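Local coordinates for protein telomere length regulator taz1 (Schizosaccharomyces pombe, PDB 4ZMI) that binds double-stranded telomeric DNA and regulates telomere length and function in fission yeast, this chain being its helical TRF-family domain, at residues A[1-5]-A[6-10]; A[16-19]-A[20-23]; A[191-194]-A[195-199]. All coordinates share one frame; numbering follows the deposited sequence.

Contact 1. Residues A[1-5]-A[6-10]; sequences SIWDI and EKASL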
# COMPACT_ATOMS: atom_id res chain seq x y z
N SER A 1 13.03 10.31 4.85
CA SER A 1 13.72 9.06 5.15
C SER A 1 14.65 8.70 3.99
O SER A 1 14.33 8.97 2.83
CB SER A 1 12.70 7.95 5.39
OG SER A 1 13.32 6.69 5.52
N ILE A 2 15.79 8.10 4.30
CA ILE A 2 16.75 7.66 3.29
C ILE A 2 16.76 6.15 3.18
O ILE A 2 16.95 5.46 4.15
CB ILE A 2 18.16 8.16 3.60
CG1 ILE A 2 18.21 9.68 3.50
CG2 ILE A 2 19.16 7.57 2.62
CD1 ILE A 2 19.49 10.27 3.97
N TRP A 3 16.53 5.65 1.98
CA TRP A 3 16.51 4.22 1.76
C TRP A 3 18.00 3.81 1.72
O TRP A 3 18.77 4.31 0.91
CB TRP A 3 15.73 3.94 0.47
CG TRP A 3 15.54 2.50 0.13
CD1 TRP A 3 15.86 1.42 0.89
CD2 TRP A 3 14.96 1.98 -1.08
NE1 TRP A 3 15.51 0.26 0.24
CE2 TRP A 3 14.96 0.58 -0.97
CE3 TRP A 3 14.44 2.57 -2.23
CZ2 TRP A 3 14.46 -0.24 -1.98
CZ3 TRP A 3 13.94 1.75 -3.22
CH2 TRP A 3 13.95 0.36 -3.09
N ASP A 4 18.38 2.94 2.65
CA ASP A 4 19.71 2.35 2.73
C ASP A 4 20.11 1.94 1.30
O ASP A 4 19.38 1.19 0.64
CB ASP A 4 19.64 1.19 3.74
CG ASP A 4 21.01 0.63 4.08
OD1 ASP A 4 21.84 0.49 3.17
OD2 ASP A 4 21.25 0.34 5.27
N ILE A 5 21.25 2.45 0.83
CA ILE A 5 21.62 2.35 -0.58
C ILE A 5 22.22 0.98 -0.79
O ILE A 5 22.04 0.36 -1.84
CB ILE A 5 22.58 3.45 -1.09
CG1 ILE A 5 22.70 3.42 -2.61
CG2 ILE A 5 23.96 3.33 -0.46
CD1 ILE A 5 21.43 3.74 -3.30
N GLU A 6 22.91 0.49 0.23
CA GLU A 6 23.45 -0.84 0.19
C GLU A 6 22.34 -1.87 0.17
O GLU A 6 22.38 -2.77 -0.67
CB GLU A 6 24.35 -1.08 1.40
CG GLU A 6 25.72 -0.48 1.23
CD GLU A 6 26.58 -0.71 2.45
OE1 GLU A 6 27.25 -1.76 2.50
OE2 GLU A 6 26.56 0.15 3.35
N LYS A 7 21.36 -1.75 1.07
CA LYS A 7 20.22 -2.69 1.08
C LYS A 7 19.39 -2.62 -0.18
O LYS A 7 18.93 -3.65 -0.68
CB LYS A 7 19.34 -2.53 2.32
CG LYS A 7 20.02 -3.02 3.58
CD LYS A 7 19.29 -2.59 4.82
CE LYS A 7 19.94 -3.21 6.06
NZ LYS A 7 19.70 -2.37 7.26
N ALA A 8 19.19 -1.42 -0.69
CA ALA A 8 18.41 -1.24 -1.91
C ALA A 8 19.17 -1.89 -3.05
O ALA A 8 18.59 -2.49 -3.95
CB ALA A 8 18.21 0.23 -2.19
N SER A 9 20.49 -1.79 -2.97
CA SER A 9 21.37 -2.33 -4.00
C SER A 9 21.27 -3.84 -4.00
O SER A 9 21.13 -4.44 -5.07
CB SER A 9 22.82 -1.91 -3.78
OG SER A 9 23.52 -2.92 -3.07
N LEU A 10 21.34 -4.46 -2.82
CA LEU A 10 20.99 -5.88 -2.69
C LEU A 10 19.65 -6.24 -3.34
O LEU A 10 19.52 -7.33 -3.89
CB LEU A 10 20.92 -6.32 -1.23
CG LEU A 10 22.16 -6.34 -0.34
CD1 LEU A 10 21.75 -6.76 1.07
CD2 LEU A 10 23.24 -7.27 -0.90

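Contact 2. Residues A[16-19]-A[20-23]; sequences QNIA and NMAE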
# COMPACT_ATOMS: atom_id res chain seq x y z
N GLN A 16 14.29 -10.26 -9.12
CA GLN A 16 13.40 -11.16 -9.84
C GLN A 16 13.07 -12.39 -9.00
O GLN A 16 11.95 -12.89 -9.05
CB GLN A 16 13.97 -11.55 -11.20
CG GLN A 16 12.92 -11.69 -12.29
CD GLN A 16 12.60 -10.38 -12.98
OE1 GLN A 16 13.47 -9.52 -13.14
NE2 GLN A 16 11.34 -10.22 -13.40
N ASN A 17 14.04 -12.86 -8.21
CA ASN A 17 13.82 -14.04 -7.39
C ASN A 17 12.83 -13.86 -6.24
O ASN A 17 11.95 -14.68 -6.04
CB ASN A 17 15.14 -14.59 -6.84
CG ASN A 17 14.93 -15.80 -5.95
OD1 ASN A 17 15.09 -15.72 -4.72
ND2 ASN A 17 14.55 -16.93 -6.55
N ILE A 18 13.01 -12.79 -5.47
CA ILE A 18 12.09 -12.50 -4.38
C ILE A 18 10.72 -12.21 -4.95
O ILE A 18 9.70 -12.64 -4.40
CB ILE A 18 12.56 -11.29 -3.56
CG1 ILE A 18 13.89 -11.60 -2.84
CG2 ILE A 18 11.46 -10.83 -2.60
CD1 ILE A 18 13.83 -12.84 -1.97
N ALA A 19 10.69 -11.51 -6.08
CA ALA A 19 9.45 -11.26 -6.79
C ALA A 19 8.72 -12.57 -7.11
O ALA A 19 7.49 -12.64 -6.97
CB ALA A 19 9.70 -10.47 -8.06
N ASN A 20 9.46 -13.59 -7.52
CA ASN A 20 8.86 -14.89 -7.84
C ASN A 20 8.20 -15.57 -6.64
O ASN A 20 7.04 -15.98 -6.72
CB ASN A 20 9.87 -15.84 -8.48
CG ASN A 20 10.04 -15.59 -9.96
OD1 ASN A 20 9.24 -14.88 -10.57
ND2 ASN A 20 11.09 -16.17 -10.54
N MET A 21 8.94 -15.69 -5.54
CA MET A 21 8.37 -16.25 -4.32
C MET A 21 7.18 -15.40 -3.87
O MET A 21 6.23 -15.90 -3.26
CB MET A 21 9.42 -16.32 -3.21
CG MET A 21 10.74 -16.96 -3.62
SD MET A 21 12.09 -16.43 -2.55
CE MET A 21 11.53 -17.02 -0.95
N ALA A 22 7.24 -14.11 -4.17
CA ALA A 22 6.17 -13.19 -3.82
C ALA A 22 4.90 -13.52 -4.59
O ALA A 22 3.82 -13.59 -4.00
CB ALA A 22 6.59 -11.75 -4.09
N GLU A 23 5.02 -13.73 -5.90
CA GLU A 23 3.84 -14.00 -6.71
C GLU A 23 3.29 -15.40 -6.47
O GLU A 23 2.14 -15.70 -6.82
CB GLU A 23 4.11 -13.76 -8.20
CG GLU A 23 3.28 -12.63 -8.78
CD GLU A 23 3.77 -12.19 -10.14
OE1 GLU A 23 4.82 -12.71 -10.58
OE2 GLU A 23 3.12 -11.32 -10.75

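Contact 3. Residues A[191-194]-A[195-199]; sequences KICD and FLKST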
# COMPACT_ATOMS: atom_id res chain seq x y z
N LYS A 191 -5.22 19.72 -6.12
CA LYS A 191 -5.17 20.00 -4.68
C LYS A 191 -5.48 18.75 -3.85
O LYS A 191 -6.29 18.81 -2.92
CB LYS A 191 -6.15 21.11 -4.33
CG LYS A 191 -6.04 22.35 -5.21
CD LYS A 191 -4.95 23.29 -4.73
CE LYS A 191 -5.14 24.67 -5.36
NZ LYS A 191 -4.09 25.65 -4.94
N ILE A 192 -4.85 17.63 -4.21
CA ILE A 192 -5.17 16.34 -3.61
C ILE A 192 -5.02 16.32 -2.09
O ILE A 192 -5.84 15.73 -1.39
CB ILE A 192 -4.35 15.21 -4.26
CG1 ILE A 192 -4.71 15.11 -5.74
CG2 ILE A 192 -4.65 13.89 -3.62
CD1 ILE A 192 -6.18 14.79 -5.93
N CYS A 193 -3.99 16.99 -1.58
CA CYS A 193 -3.72 16.95 -0.15
C CYS A 193 -4.87 17.52 0.66
O CYS A 193 -5.23 16.99 1.72
CB CYS A 193 -2.44 17.71 0.19
SG CYS A 193 -1.91 17.41 1.91
N ASP A 194 -5.45 18.59 0.14
CA ASP A 194 -6.59 19.24 0.77
C ASP A 194 -7.79 18.31 0.73
O ASP A 194 -8.55 18.22 1.71
CB ASP A 194 -6.90 20.56 0.07
CG ASP A 194 -5.81 21.59 0.28
OD1 ASP A 194 -5.28 21.67 1.41
OD2 ASP A 194 -5.48 22.31 -0.68
N PHE A 195 -7.95 17.59 -0.38
CA PHE A 195 -9.02 16.59 -0.45
C PHE A 195 -8.87 15.52 0.64
O PHE A 195 -9.85 15.14 1.29
CB PHE A 195 -9.10 15.93 -1.84
CG PHE A 195 -10.25 14.96 -1.98
CD1 PHE A 195 -11.56 15.41 -1.94
CD2 PHE A 195 -10.03 13.61 -2.13
CE1 PHE A 195 -12.63 14.53 -2.05
CE2 PHE A 195 -11.07 12.71 -2.24
CZ PHE A 195 -12.38 13.18 -2.20
N LEU A 196 -7.63 15.07 0.86
CA LEU A 196 -7.36 14.02 1.84
C LEU A 196 -7.58 14.56 3.24
O LEU A 196 -8.17 13.88 4.06
CB LEU A 196 -5.93 13.47 1.71
CG LEU A 196 -5.47 13.03 0.32
CD1 LEU A 196 -4.08 12.43 0.40
CD2 LEU A 196 -6.43 12.02 -0.25
N LYS A 197 -7.10 15.77 3.51
CA LYS A 197 -7.27 16.36 4.84
C LYS A 197 -8.75 16.56 5.13
O LYS A 197 -9.21 16.39 6.26
CB LYS A 197 -6.55 17.70 4.94
CG LYS A 197 -5.03 17.60 5.10
CD LYS A 197 -4.42 19.00 5.27
CE LYS A 197 -3.87 19.57 3.95
NZ LYS A 197 -3.50 21.03 4.05
N SER A 198 -9.49 16.95 4.09
CA SER A 198 -10.94 17.09 4.20
C SER A 198 -11.59 15.75 4.49
O SER A 198 -12.39 15.65 5.42
CB SER A 198 -11.53 17.64 2.90
OG SER A 198 -11.46 19.05 2.88
N THR A 199 -11.27 14.75 3.68
CA THR A 199 -11.91 13.46 3.79
C THR A 199 -11.69 12.96 5.20
O THR A 199 -12.61 12.47 5.85
CB THR A 199 -11.26 12.43 2.84
OG1 THR A 199 -11.42 12.83 1.47
CG2 THR A 199 -11.86 11.04 3.06

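Contact 1. Residues A[1-5]-A[6-10]
The indole of Trp3 carries the methyl of Ala8 on one face: CB sits 3.7 Å from the centroid of the five-membered ring, 19° off the normal, a CH-pi contact. The methyl is displaced toward the rim of the indole, nearest CE2. With CG anti to the backbone N (chi1 -176°), the ring swings over the first helical turn, where alanine is small enough to let it lie close. Trp3 NE1 is hydrogen-bonded to Tyr69 O, and the rings of Tyr87 and Phe91 meet the indole nearly parallel to it. The second flat group is the carboxylate of Asp4, which marks the start of helix 5-35 as its N-cap. Its OD1 accepts from Lys7 N at 3.1 Å in an almost straight bond (170°), but from above the carboxylate plane. Aspartate suits this place because its short side chain can fold back on an amide that lacks a carbonyl from a preceding turn. OD2 meets the Lys7 chain, lying 3.6 Å from CD and forming a long salt bridge of 3.7 Å with NZ. A leucine in place of Asp4 would probably leave Lys7 N without its cap and the lysine ammonium without this counter-charge. The backbone continues the turn with Ala8 N on Asp4 O, while Ser9 OG lies 2.7 Å from Glu6 O, which also accepts from Leu10 N.

Contact 2. Residues A[16-19]-A[20-23]
Four successive i to i+4 hydrogen bonds join residues 16-19 to 20-23, all within one run of alpha-helix. Asn20 N reaches Gln16 O at 3.0 Å, Met21 N reaches Asn17 O at 3.2 Å, and Ala22 N and Glu23 N follow on Ile18 O and Ala19 O. The Met21 bond, though longer than the other three, is the straightest at 168°. The helix is kinked at the start of this run, where Gln16 N and Asn17 N have no bond to the preceding turn.

Met21 supplies the main side-chain contacts. With CG anti to the carbonyl carbon (chi1 -49°) and SD swung out by a nearly extended chi2, SD lies 4.0 Å from Ile18 CD1 and 3.8 Å from Asn17 OD1, so the flexible, polarisable sulfur borders both an apolar methyl and an amide oxygen. Helix 5-35, part of an all-helical domain, is amphipathic here: Asn17 and Asn20 are exposed, while Ile18, Met21 and Ala22 touch Phe61 of helix 52-68, Ala19 meets Pro97, and Ala22 also meets Phe104 of helix 95-107. Alanine suits these buried positions because a lone methyl lets neighbouring helices come near. On the exposed side, Asn20 turns its amide back along the helix (chi1 -82°), placing CG 3.4 Å from Gln16 O. Glu23 OE2 forms a salt bridge with Lys229 NZ.

Contact 3. Residues A[191-194]-A[195-199]
Phe195 opens the second half of the turn, its N donating to Lys191 O at 3.3 Å, in the carbonyl plane. Its CG is anti to the backbone N (chi1 -176°), which carries the ring away from residues 191-194 to meet Leu142 of helix 137-154. Over the centre of one ring face lies Thr199 OG1, a turn further on.

Leu196 N lies almost in line with the Ile192 carbonyl that it donates to (C=O...N 161°). Its branch point packs on the isoleucine, Leu196 CG lying 4.1 Å from Ile192 CG2, with the two side chains crossing at a slant. These branched aliphatic groups suit the buried stripe of the helix, where Leu196 also touches Phe145, Leu125 and Leu128, and both residues touch Trp187. The turn begins helix 192-203, directly after a Schellman motif ends the helix before it: Lys191, at positive phi, is the C-prime residue of that motif and the N-cap of the new helix, so that one helix follows the other with Lys191 between them.

Lys197 bends at chi3 (-97°), bringing its end back beside Asp194: NZ forms a salt bridge with OD1 at 3.2 Å, its hydrogen bond weak, and CE rests 3.6 Å from Cys193 SG. The long lysine can thus lay its CE methylene against the thiol and still bring NZ to the aspartate. Ser198 N donates to Asp194 O at 2.9 Å, and Ser198 OG adds a weak bond to the same oxygen. Thr199 OG1 hydrogen-bonds to Phe195 O at 2.8 Å, approaching from the face of the carbonyl plane opposite to Thr199 N.

How the contacts relate
From the N terminus, contact 1 turns the N-terminal loop into helix 5-35, and contact 2 lies farther along that same helix, their centres about 19 Å apart. Contact 3 comes late in the chain, at the start of helix 192-203, and lies across the chain's centre from contact 2, with about 35 Å between contact centres. All three are local turns in series, so none closes a long loop and none nests in or crosses another. Contacts 1 and 3 both start helices, whereas contact 2 is mid-helix. Contact 1 meets helix 85-91, contact 2 helices 52-68 and 95-107, and contact 3 helices 118-130, 137-154 and 185-189.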